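Local coordinates for cytoplasmic Protein STM1381 (Salmonella enterica subsp. enterica serovar Typhimurium, PDB 3SOZ), which is of unknown function but belongs to a putative glutamine amidotransferase family related to the class I glutaminases, at residues H167-W176 / F238-I246; F8-H16 / S28-L39. All coordinates share one frame; numbering follows the deposited sequence.

Contact 1 (H167-W176 / F238-I246); sequences HVITQPFSEW and FWCNVLHTI
His-167 meets Thr-245 through the edge of its imidazole, where CE1 lies 3.5 Å from Thr-245 CG2, close to the ring plane. The adjacent ring atom, His-167 ND1, is tied back to its own loop: it accepts a nearly straight hydrogen bond from Ile-169 N at 3.0 Å, with the donor in the plane of the imidazole, and this fixes how the ring is turned. At Val-168 it is the backbone that comes close, its O lying 2.9 Å from Asn-241 ND2. Ile-169 then lies against the helix with both branches. With CG1 beside the backbone N (chi1 -63°), Ile-169 CD1 approaches Thr-245 OG1 at 3.3 Å, while Ile-169 CG2 settles 3.6 Å from Phe-238 CE1 and CG1 lies against the CB of Asn-241. Leu-203 of strand 200-208 also touches Ile-169. Helix 235-246 is the last helix of the chain, in an alpha/beta fold consistent with the class I glutaminase type; Val-242 and Leu-243 face Leu-115 of the parallel part of the sheet, whereas the loop 167-174 leads into strand 175-187 of its antiparallel part. Farther along, Phe-173 brings CE2 to 4.2 Å from Phe-238 CD1 and leans with its CE1 over the indole of Trp-176. That indole ends the walk in a T-shaped pair, its six-membered ring presenting an edge to the face of Phe-238 with centroids 5.4 Å apart and planes at 79°. Asn-162 OD1 accepts a hydrogen bond from Trp-176 NE1, holding the indole from its polar side.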
loop_
_atom_site.group_PDB
_atom_site.type_symbol
_atom_site.label_atom_id
_atom_site.label_comp_id
_atom_site.label_asym_id
_atom_site.label_seq_id
_atom_site.Cartn_x
_atom_site.Cartn_y
_atom_site.Cartn_z
ATOM N N HIS A 167 -5.613 6.334 -37.379
ATOM C CA HIS A 167 -6.439 7.215 -36.532
ATOM C C HIS A 167 -6.045 8.683 -36.628
ATOM O O HIS A 167 -4.884 9.042 -36.845
ATOM C CB HIS A 167 -6.399 6.763 -35.061
ATOM C CG HIS A 167 -7.535 7.270 -34.223
ATOM N ND1 HIS A 167 -7.638 8.585 -33.822
ATOM C CD2 HIS A 167 -8.586 6.621 -33.666
ATOM C CE1 HIS A 167 -8.729 8.731 -33.090
ATOM N NE2 HIS A 167 -9.323 7.555 -32.980
ATOM N N VAL A 168 -7.049 9.520 -36.447
ATOM C CA VAL A 168 -6.907 10.942 -36.560
ATOM C C VAL A 168 -5.868 11.484 -35.577
ATOM O O VAL A 168 -5.087 12.367 -35.927
ATOM C CB VAL A 168 -8.260 11.636 -36.334
ATOM C CG1 VAL A 168 -8.348 12.886 -37.187
ATOM C CG2 VAL A 168 -9.417 10.686 -36.686
ATOM N N ILE A 169 -5.847 10.949 -34.356
ATOM C CA ILE A 169 -4.943 11.448 -33.303
ATOM C C ILE A 169 -3.498 11.188 -33.689
ATOM O O ILE A 169 -2.611 12.005 -33.413
ATOM C CB ILE A 169 -5.237 10.781 -31.928
ATOM C CG1 ILE A 169 -6.643 11.141 -31.445
ATOM C CG2 ILE A 169 -4.216 11.193 -30.880
ATOM C CD1 ILE A 169 -7.268 10.084 -30.559
ATOM N N THR A 170 -3.309 10.073 -34.387
ATOM C CA THR A 170 -2.037 9.408 -34.575
ATOM C C THR A 170 -1.379 9.671 -35.938
ATOM O O THR A 170 -0.208 9.317 -36.146
ATOM C CB THR A 170 -2.249 7.885 -34.376
ATOM O OG1 THR A 170 -1.223 7.358 -33.538
ATOM C CG2 THR A 170 -2.315 7.114 -35.707
ATOM N N GLN A 171 -2.114 10.279 -36.877
ATOM C CA GLN A 171 -1.554 10.484 -38.236
ATOM C C GLN A 171 -0.311 11.379 -38.209
ATOM O O GLN A 171 0.783 10.914 -38.557
ATOM C CB GLN A 171 -2.596 10.975 -39.283
ATOM C CG GLN A 171 -3.647 9.921 -39.804
ATOM C CD GLN A 171 -3.193 8.411 -39.845
ATOM O OE1 GLN A 171 -3.825 7.577 -40.530
ATOM N NE2 GLN A 171 -2.135 8.064 -39.088
ATOM N N PRO A 172 -0.471 12.629 -37.720
ATOM C CA PRO A 172 0.514 13.708 -37.886
ATOM C C PRO A 172 1.963 13.444 -37.405
ATOM O O PRO A 172 2.842 14.297 -37.637
ATOM C CB PRO A 172 -0.115 14.874 -37.097
ATOM C CG PRO A 172 -1.580 14.508 -36.974
ATOM C CD PRO A 172 -1.572 13.044 -36.828
ATOM N N PHE A 173 2.207 12.297 -36.756
ATOM C CA PHE A 173 3.546 11.936 -36.248
ATOM C C PHE A 173 3.732 10.429 -36.267
ATOM O O PHE A 173 2.742 9.666 -36.318
ATOM C CB PHE A 173 3.742 12.445 -34.808
ATOM C CG PHE A 173 2.745 11.874 -33.822
ATOM C CD1 PHE A 173 2.895 10.571 -33.323
ATOM C CD2 PHE A 173 1.651 12.628 -33.409
ATOM C CE1 PHE A 173 1.978 10.027 -32.451
ATOM C CE2 PHE A 173 0.733 12.085 -32.533
ATOM C CZ PHE A 173 0.900 10.785 -32.052
ATOM N N SER A 174 4.990 9.992 -36.201
ATOM C CA SER A 174 5.285 8.547 -36.099
ATOM C C SER A 174 6.225 8.205 -34.950
ATOM O O SER A 174 6.129 7.113 -34.362
ATOM C CB SER A 174 5.841 7.977 -37.420
ATOM O OG SER A 174 7.146 8.464 -37.693
ATOM N N GLU A 175 7.133 9.143 -34.668
ATOM C CA GLU A 175 8.097 9.034 -33.575
ATOM C C GLU A 175 7.696 9.914 -32.368
ATOM O O GLU A 175 7.370 11.117 -32.502
ATOM C CB GLU A 175 9.508 9.354 -34.100
ATOM C CG GLU A 175 10.486 10.025 -33.090
ATOM C CD GLU A 175 11.964 9.643 -33.308
ATOM O OE1 GLU A 175 12.243 8.456 -33.659
ATOM O OE2 GLU A 175 12.833 10.533 -33.097
ATOM N N TRP A 176 7.698 9.286 -31.195
ATOM C CA TRP A 176 7.311 9.938 -29.935
ATOM C C TRP A 176 8.507 10.504 -29.165
ATOM O O TRP A 176 9.618 9.954 -29.235
ATOM C CB TRP A 176 6.625 8.919 -29.046
ATOM C CG TRP A 176 5.179 8.663 -29.364
ATOM C CD1 TRP A 176 4.676 7.773 -30.280
ATOM C CD2 TRP A 176 4.043 9.254 -28.718
ATOM N NE1 TRP A 176 3.300 7.784 -30.250
ATOM C CE2 TRP A 176 2.884 8.686 -29.304
ATOM C CE3 TRP A 176 3.887 10.205 -27.688
ATOM C CZ2 TRP A 176 1.581 9.048 -28.897
ATOM C CZ3 TRP A 176 2.588 10.577 -27.301
ATOM C CH2 TRP A 176 1.459 9.994 -27.899
ATOM N N PHE A 238 -1.993 17.211 -30.238
ATOM C CA PHE A 238 -2.234 15.855 -29.840
ATOM C C PHE A 238 -3.387 15.778 -28.840
ATOM O O PHE A 238 -4.192 14.854 -28.905
ATOM C CB PHE A 238 -0.991 15.214 -29.254
ATOM C CG PHE A 238 -1.281 14.011 -28.436
ATOM C CD1 PHE A 238 -1.487 12.781 -29.046
ATOM C CD2 PHE A 238 -1.365 14.105 -27.047
ATOM C CE1 PHE A 238 -1.758 11.649 -28.294
ATOM C CE2 PHE A 238 -1.648 12.974 -26.279
ATOM C CZ PHE A 238 -1.837 11.741 -26.900
ATOM N N TRP A 239 -3.452 16.731 -27.911
ATOM C CA TRP A 239 -4.483 16.686 -26.875
ATOM C C TRP A 239 -5.812 17.165 -27.438
ATOM O O TRP A 239 -6.849 16.530 -27.234
ATOM C CB TRP A 239 -4.068 17.481 -25.632
ATOM C CG TRP A 239 -2.907 16.860 -24.880
ATOM C CD1 TRP A 239 -1.630 17.339 -24.787
ATOM C CD2 TRP A 239 -2.927 15.641 -24.123
ATOM N NE1 TRP A 239 -0.854 16.493 -24.035
ATOM C CE2 TRP A 239 -1.628 15.445 -23.611
ATOM C CE3 TRP A 239 -3.917 14.701 -23.828
ATOM C CZ2 TRP A 239 -1.300 14.350 -22.811
ATOM C CZ3 TRP A 239 -3.589 13.612 -23.040
ATOM C CH2 TRP A 239 -2.289 13.441 -22.546
ATOM N N CYS A 240 -5.783 18.265 -28.181
ATOM C CA CYS A 240 -6.952 18.693 -28.903
ATOM C C CYS A 240 -7.579 17.525 -29.684
ATOM O O CYS A 240 -8.776 17.265 -29.547
ATOM C CB CYS A 240 -6.608 19.879 -29.791
ATOM S SG CYS A 240 -6.282 21.420 -28.821
ATOM N N ASN A 241 -6.787 16.789 -30.451
ATOM C CA ASN A 241 -7.333 15.638 -31.153
ATOM C C ASN A 241 -7.927 14.607 -30.222
ATOM O O ASN A 241 -8.918 13.975 -30.575
ATOM C CB ASN A 241 -6.277 14.924 -31.981
ATOM C CG ASN A 241 -6.097 15.514 -33.383
ATOM O OD1 ASN A 241 -6.035 16.724 -33.584
ATOM N ND2 ASN A 241 -5.958 14.624 -34.360
ATOM N N VAL A 242 -7.317 14.396 -29.056
ATOM C CA VAL A 242 -7.790 13.370 -28.130
ATOM C C VAL A 242 -9.198 13.749 -27.668
ATOM O O VAL A 242 -10.114 12.913 -27.571
ATOM C CB VAL A 242 -6.865 13.250 -26.883
ATOM C CG1 VAL A 242 -7.305 12.074 -25.985
ATOM C CG2 VAL A 242 -5.437 13.045 -27.302
ATOM N N LEU A 243 -9.333 15.031 -27.371
ATOM C CA LEU A 243 -10.567 15.603 -26.903
ATOM C C LEU A 243 -11.630 15.568 -27.997
ATOM O O LEU A 243 -12.652 14.922 -27.830
ATOM C CB LEU A 243 -10.302 17.018 -26.399
ATOM C CG LEU A 243 -10.210 17.222 -24.878
ATOM C CD1 LEU A 243 -9.881 15.953 -24.093
ATOM C CD2 LEU A 243 -9.199 18.290 -24.598
ATOM N N HIS A 244 -11.386 16.220 -29.130
ATOM C CA HIS A 244 -12.293 16.065 -30.271
ATOM C C HIS A 244 -12.686 14.592 -30.508
ATOM O O HIS A 244 -13.852 14.298 -30.689
ATOM C CB HIS A 244 -11.772 16.758 -31.545
ATOM C CG HIS A 244 -11.761 18.261 -31.460
ATOM N ND1 HIS A 244 -10.652 19.023 -31.780
ATOM C CD2 HIS A 244 -12.722 19.141 -31.081
ATOM C CE1 HIS A 244 -10.933 20.305 -31.615
ATOM N NE2 HIS A 244 -12.184 20.405 -31.191
ATOM N N THR A 245 -11.747 13.665 -30.444
ATOM C CA THR A 245 -12.100 12.252 -30.609
ATOM C C THR A 245 -13.183 11.752 -29.634
ATOM O O THR A 245 -14.020 10.925 -30.013
ATOM C CB THR A 245 -10.871 11.366 -30.514
ATOM O OG1 THR A 245 -9.853 11.927 -31.339
ATOM C CG2 THR A 245 -11.161 9.953 -30.966
ATOM N N ILE A 246 -13.179 12.248 -28.394
ATOM C CA ILE A 246 -14.213 11.849 -27.419
ATOM C C ILE A 246 -15.414 12.805 -27.278
ATOM O O ILE A 246 -16.282 12.558 -26.438
ATOM C CB ILE A 246 -13.650 11.540 -25.984
ATOM C CG1 ILE A 246 -12.943 12.750 -25.393
ATOM C CG2 ILE A 246 -12.771 10.320 -25.981
ATOM C CD1 ILE A 246 -12.855 12.679 -23.902
#

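Contact 2 (F8-H16 / S28-L39); sequences FIGESWHIH and SSKYEEGADYLL
Ser-29 OG is bonded to His-16 ND1 at 2.9 Å, either atom being a possible donor, and it shares a weak hydrogen bond with Ser-25 OG of the second subunit. The hydroxyl meets the imidazole near the ring plane, with His-16 CG anti to the backbone N (chi1 -177°), which carries the ring toward Ser-29. The two residues form a non-hydrogen-bonded pair of the antiparallel beta hairpin made by strands 14-21 and 24-31. Next to them, Ile-15 and Lys-30 form the hydrogen-bonded pair, with Ile-15 N to Lys-30 O at 2.6 Å and Lys-30 N to Ile-15 O at 2.9 Å. A further backbone bond, Glu-32 N to Trp-13 O at 2.8 Å, continues the pairing beyond His-14 and Tyr-31. On the face that carries His-16 and Ser-29, the imidazole edge of His-14 is directed at the face of Tyr-31 in a T-shaped pair, centroids 5.2 Å apart and planes at 69°. On the other face Ile-15 and Lys-30 run side by side, Ile-15 CB lying 3.8 Å from Lys-30 CD, and the extended Glu-32 brings its carboxylate against Ile-15 CD1. Past Ser-12 and Gly-34, where the backbones are still close, the segments diverge into strand 5-10 of the main sheet and helix 36-42. Ala-35, at the N-cap position, places CB 4.0 Å from Phe-8 CZ, and Leu-38 adds its CD2 near the same ring. Leu-39 makes a CH-pi contact, its CD1 hanging 3.5 Å from the centroid of the Phe-8 ring and only 8° off the ring normal.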
loop_
_atom_site.group_PDB
_atom_site.type_symbol
_atom_site.label_atom_id
_atom_site.label_comp_id
_atom_site.label_asym_id
_atom_site.label_seq_id
_atom_site.Cartn_x
_atom_site.Cartn_y
_atom_site.Cartn_z
ATOM N N PHE A 8 -12.357 20.221 -16.808
ATOM C CA PHE A 8 -11.021 19.732 -16.463
ATOM C C PHE A 8 -10.654 19.619 -14.991
ATOM O O PHE A 8 -10.336 20.613 -14.327
ATOM C CB PHE A 8 -9.943 20.508 -17.172
ATOM C CG PHE A 8 -8.628 19.825 -17.142
ATOM C CD1 PHE A 8 -7.816 19.917 -16.028
ATOM C CD2 PHE A 8 -8.198 19.103 -18.230
ATOM C CE1 PHE A 8 -6.615 19.321 -16.009
ATOM C CE2 PHE A 8 -6.983 18.493 -18.216
ATOM C CZ PHE A 8 -6.200 18.594 -17.111
ATOM N N ILE A 9 -10.638 18.377 -14.530
ATOM C CA ILE A 9 -10.378 18.082 -13.144
ATOM C C ILE A 9 -8.903 17.706 -12.883
ATOM O O ILE A 9 -8.442 16.610 -13.269
ATOM C CB ILE A 9 -11.321 16.941 -12.668
ATOM C CG1 ILE A 9 -12.788 17.247 -13.042
ATOM C CG2 ILE A 9 -11.164 16.671 -11.201
ATOM C CD1 ILE A 9 -13.738 16.172 -12.617
ATOM N N GLY A 10 -8.183 18.621 -12.213
ATOM C CA GLY A 10 -6.903 18.299 -11.568
ATOM C C GLY A 10 -6.454 19.273 -10.489
ATOM O O GLY A 10 -7.209 20.128 -10.063
ATOM N N GLU A 11 -5.207 19.166 -10.051
ATOM C CA GLU A 11 -4.673 20.083 -9.021
ATOM C C GLU A 11 -3.179 20.176 -9.149
ATOM O O GLU A 11 -2.551 19.247 -9.651
ATOM C CB GLU A 11 -4.947 19.552 -7.617
ATOM C CG GLU A 11 -6.051 20.225 -6.838
ATOM C CD GLU A 11 -5.645 21.550 -6.223
ATOM O OE1 GLU A 11 -4.543 22.041 -6.571
ATOM O OE2 GLU A 11 -6.439 22.117 -5.414
ATOM N N SER A 12 -2.628 21.307 -8.715
ATOM C CA SER A 12 -1.227 21.407 -8.254
ATOM C C SER A 12 -0.914 20.467 -7.096
ATOM O O SER A 12 -1.786 20.158 -6.331
ATOM C CB SER A 12 -0.982 22.817 -7.744
ATOM O OG SER A 12 -1.076 23.705 -8.824
ATOM N N TRP A 13 0.344 20.043 -6.954
ATOM C CA TRP A 13 0.779 19.301 -5.741
ATOM C C TRP A 13 1.055 20.346 -4.705
ATOM O O TRP A 13 1.623 21.401 -5.056
ATOM C CB TRP A 13 2.047 18.462 -5.970
ATOM C CG TRP A 13 1.824 17.219 -6.792
ATOM C CD1 TRP A 13 2.004 17.102 -8.124
ATOM C CD2 TRP A 13 1.379 15.919 -6.331
ATOM N NE1 TRP A 13 1.685 15.829 -8.532
ATOM C CE2 TRP A 13 1.305 15.085 -7.449
ATOM C CE3 TRP A 13 1.024 15.398 -5.082
ATOM C CZ2 TRP A 13 0.891 13.751 -7.378
ATOM C CZ3 TRP A 13 0.597 14.067 -5.005
ATOM C CH2 TRP A 13 0.550 13.258 -6.156
ATOM N N HIS A 14 0.668 20.099 -3.449
ATOM C CA HIS A 14 1.172 20.963 -2.360
ATOM C C HIS A 14 2.387 20.255 -1.778
ATOM O O HIS A 14 2.356 19.060 -1.585
ATOM C CB HIS A 14 0.101 21.273 -1.282
ATOM C CG HIS A 14 0.677 21.902 -0.051
ATOM N ND1 HIS A 14 1.021 21.170 1.072
ATOM C CD2 HIS A 14 1.084 23.175 0.188
ATOM C CE1 HIS A 14 1.573 21.976 1.962
ATOM N NE2 HIS A 14 1.649 23.192 1.438
ATOM N N ILE A 15 3.466 20.958 -1.518
ATOM C CA ILE A 15 4.644 20.273 -0.980
ATOM C C ILE A 15 4.921 20.702 0.447
ATOM O O ILE A 15 5.103 21.896 0.706
ATOM C CB ILE A 15 5.914 20.568 -1.842
ATOM C CG1 ILE A 15 5.697 20.195 -3.335
ATOM C CG2 ILE A 15 7.146 19.873 -1.310
ATOM C CD1 ILE A 15 5.694 18.757 -3.626
ATOM N N HIS A 16 4.973 19.750 1.380
ATOM C CA HIS A 16 5.362 20.126 2.739
ATOM C C HIS A 16 6.702 19.522 3.108
ATOM O O HIS A 16 6.840 18.302 3.080
ATOM C CB HIS A 16 4.299 19.721 3.787
ATOM C CG HIS A 16 4.654 20.160 5.168
ATOM N ND1 HIS A 16 4.619 21.485 5.556
ATOM C CD2 HIS A 16 5.116 19.469 6.231
ATOM C CE1 HIS A 16 5.064 21.592 6.794
ATOM N NE2 HIS A 16 5.354 20.380 7.234
ATOM N N SER A 28 9.384 23.934 5.367
ATOM C CA SER A 28 9.090 24.910 4.292
ATOM C C SER A 28 7.980 24.305 3.449
ATOM O O SER A 28 7.784 23.126 3.498
ATOM C CB SER A 28 10.349 25.199 3.484
ATOM O OG SER A 28 10.868 23.998 2.946
ATOM N N SER A 29 7.206 25.081 2.734
ATOM C CA SER A 29 6.086 24.498 1.998
ATOM C C SER A 29 5.881 25.245 0.715
ATOM O O SER A 29 6.147 26.446 0.626
ATOM C CB SER A 29 4.774 24.556 2.800
ATOM O OG SER A 29 4.883 23.894 4.020
ATOM N N LYS A 30 5.375 24.558 -0.284
ATOM C CA LYS A 30 5.139 25.216 -1.551
ATOM C C LYS A 30 4.183 24.435 -2.407
ATOM O O LYS A 30 3.544 23.486 -1.969
ATOM C CB LYS A 30 6.452 25.464 -2.296
ATOM C CG LYS A 30 7.430 24.313 -2.161
ATOM C CD LYS A 30 7.699 23.580 -3.441
ATOM C CE LYS A 30 8.705 24.388 -4.283
ATOM N NZ LYS A 30 8.385 24.257 -5.735
ATOM N N TYR A 31 4.083 24.872 -3.643
ATOM C CA TYR A 31 3.187 24.284 -4.592
ATOM C C TYR A 31 3.992 23.892 -5.768
ATOM O O TYR A 31 5.011 24.503 -6.078
ATOM C CB TYR A 31 2.159 25.313 -4.978
ATOM C CG TYR A 31 1.016 25.320 -4.013
ATOM C CD1 TYR A 31 0.056 24.305 -4.072
ATOM C CD2 TYR A 31 0.916 26.276 -2.997
ATOM C CE1 TYR A 31 -0.993 24.267 -3.194
ATOM C CE2 TYR A 31 -0.123 26.244 -2.112
ATOM C CZ TYR A 31 -1.083 25.237 -2.222
ATOM O OH TYR A 31 -2.161 25.159 -1.353
ATOM N N GLU A 32 3.574 22.843 -6.433
ATOM C CA GLU A 32 4.299 22.520 -7.610
ATOM C C GLU A 32 3.644 23.196 -8.753
ATOM O O GLU A 32 3.938 24.355 -9.015
ATOM C CB GLU A 32 4.528 21.044 -7.765
ATOM C CG GLU A 32 5.898 20.697 -7.188
ATOM C CD GLU A 32 6.179 19.209 -7.162
ATOM O OE1 GLU A 32 5.301 18.388 -7.576
ATOM O OE2 GLU A 32 7.288 18.863 -6.700
ATOM N N GLU A 33 2.731 22.525 -9.419
ATOM C CA GLU A 33 2.110 23.111 -10.604
ATOM C C GLU A 33 1.308 21.997 -11.179
ATOM O O GLU A 33 1.689 20.811 -11.036
ATOM C CB GLU A 33 3.140 23.614 -11.619
ATOM C CG GLU A 33 2.520 24.434 -12.748
ATOM C CD GLU A 33 3.286 25.731 -13.082
ATOM O OE1 GLU A 33 4.061 26.227 -12.209
ATOM O OE2 GLU A 33 3.087 26.260 -14.212
ATOM N N GLY A 34 0.162 22.369 -11.759
ATOM C CA GLY A 34 -0.767 21.419 -12.364
ATOM C C GLY A 34 -0.535 21.412 -13.855
ATOM O O GLY A 34 0.607 21.497 -14.326
ATOM N N ALA A 35 -1.623 21.334 -14.605
ATOM C CA ALA A 35 -1.519 21.207 -16.042
ATOM C C ALA A 35 -1.521 22.564 -16.765
ATOM O O ALA A 35 -1.904 22.644 -17.922
ATOM C CB ALA A 35 -2.619 20.288 -16.548
ATOM N N ASP A 36 -1.059 23.619 -16.093
ATOM C CA ASP A 36 -1.188 24.995 -16.620
ATOM C C ASP A 36 -0.851 25.086 -18.086
ATOM O O ASP A 36 -1.623 25.650 -18.860
ATOM C CB ASP A 36 -0.339 25.983 -15.821
ATOM C CG ASP A 36 -0.724 26.003 -14.353
ATOM O OD1 ASP A 36 -0.626 24.927 -13.699
ATOM O OD2 ASP A 36 -1.154 27.084 -13.874
ATOM N N TYR A 37 0.285 24.499 -18.461
ATOM C CA TYR A 37 0.671 24.446 -19.858
ATOM C C TYR A 37 -0.430 23.802 -20.693
ATOM O O TYR A 37 -0.971 24.438 -21.586
ATOM C CB TYR A 37 2.007 23.728 -20.060
ATOM C CG TYR A 37 2.501 23.888 -21.482
ATOM C CD1 TYR A 37 2.795 25.157 -22.004
ATOM C CD2 TYR A 37 2.633 22.772 -22.322
ATOM C CE1 TYR A 37 3.218 25.308 -23.331
ATOM C CE2 TYR A 37 3.057 22.903 -23.637
ATOM C CZ TYR A 37 3.346 24.169 -24.140
ATOM O OH TYR A 37 3.770 24.278 -25.449
ATOM N N LEU A 38 -0.779 22.560 -20.372
ATOM C CA LEU A 38 -1.848 21.817 -21.058
ATOM C C LEU A 38 -3.201 22.540 -21.163
ATOM O O LEU A 38 -3.920 22.401 -22.145
ATOM C CB LEU A 38 -2.039 20.459 -20.386
ATOM C CG LEU A 38 -3.184 19.624 -20.926
ATOM C CD1 LEU A 38 -2.935 19.316 -22.391
ATOM C CD2 LEU A 38 -3.390 18.356 -20.126
ATOM N N LEU A 39 -3.553 23.297 -20.144
ATOM C CA LEU A 39 -4.762 24.090 -20.201
ATOM C C LEU A 39 -4.639 25.272 -21.161
ATOM O O LEU A 39 -5.508 25.465 -22.019
ATOM C CB LEU A 39 -5.154 24.562 -18.813
ATOM C CG LEU A 39 -6.314 23.844 -18.138
ATOM C CD1 LEU A 39 -6.353 22.335 -18.371
ATOM C CD2 LEU A 39 -6.210 24.180 -16.680
#

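In the fold
Contact 2 closes before contact 1 opens along the chain, and their centres lie 25 Å apart. Both reach the same mixed sheet: contact 2 through strand 5-10 in its parallel part, contact 1 through strand 175-187 in its antiparallel part. The two meet where helix 36-42 packs on helix 235-246, Leu-38 CD1 lying 3.4 Å from Trp-239 CD1. The C-terminal helix is thus held from two directions, by the loop before strand 175-187 and by the first helix of the chain. The hairpin of contact 2 extends away from this body to a second subunit, whereas no other chain of the assembly touches the segments of contact 1.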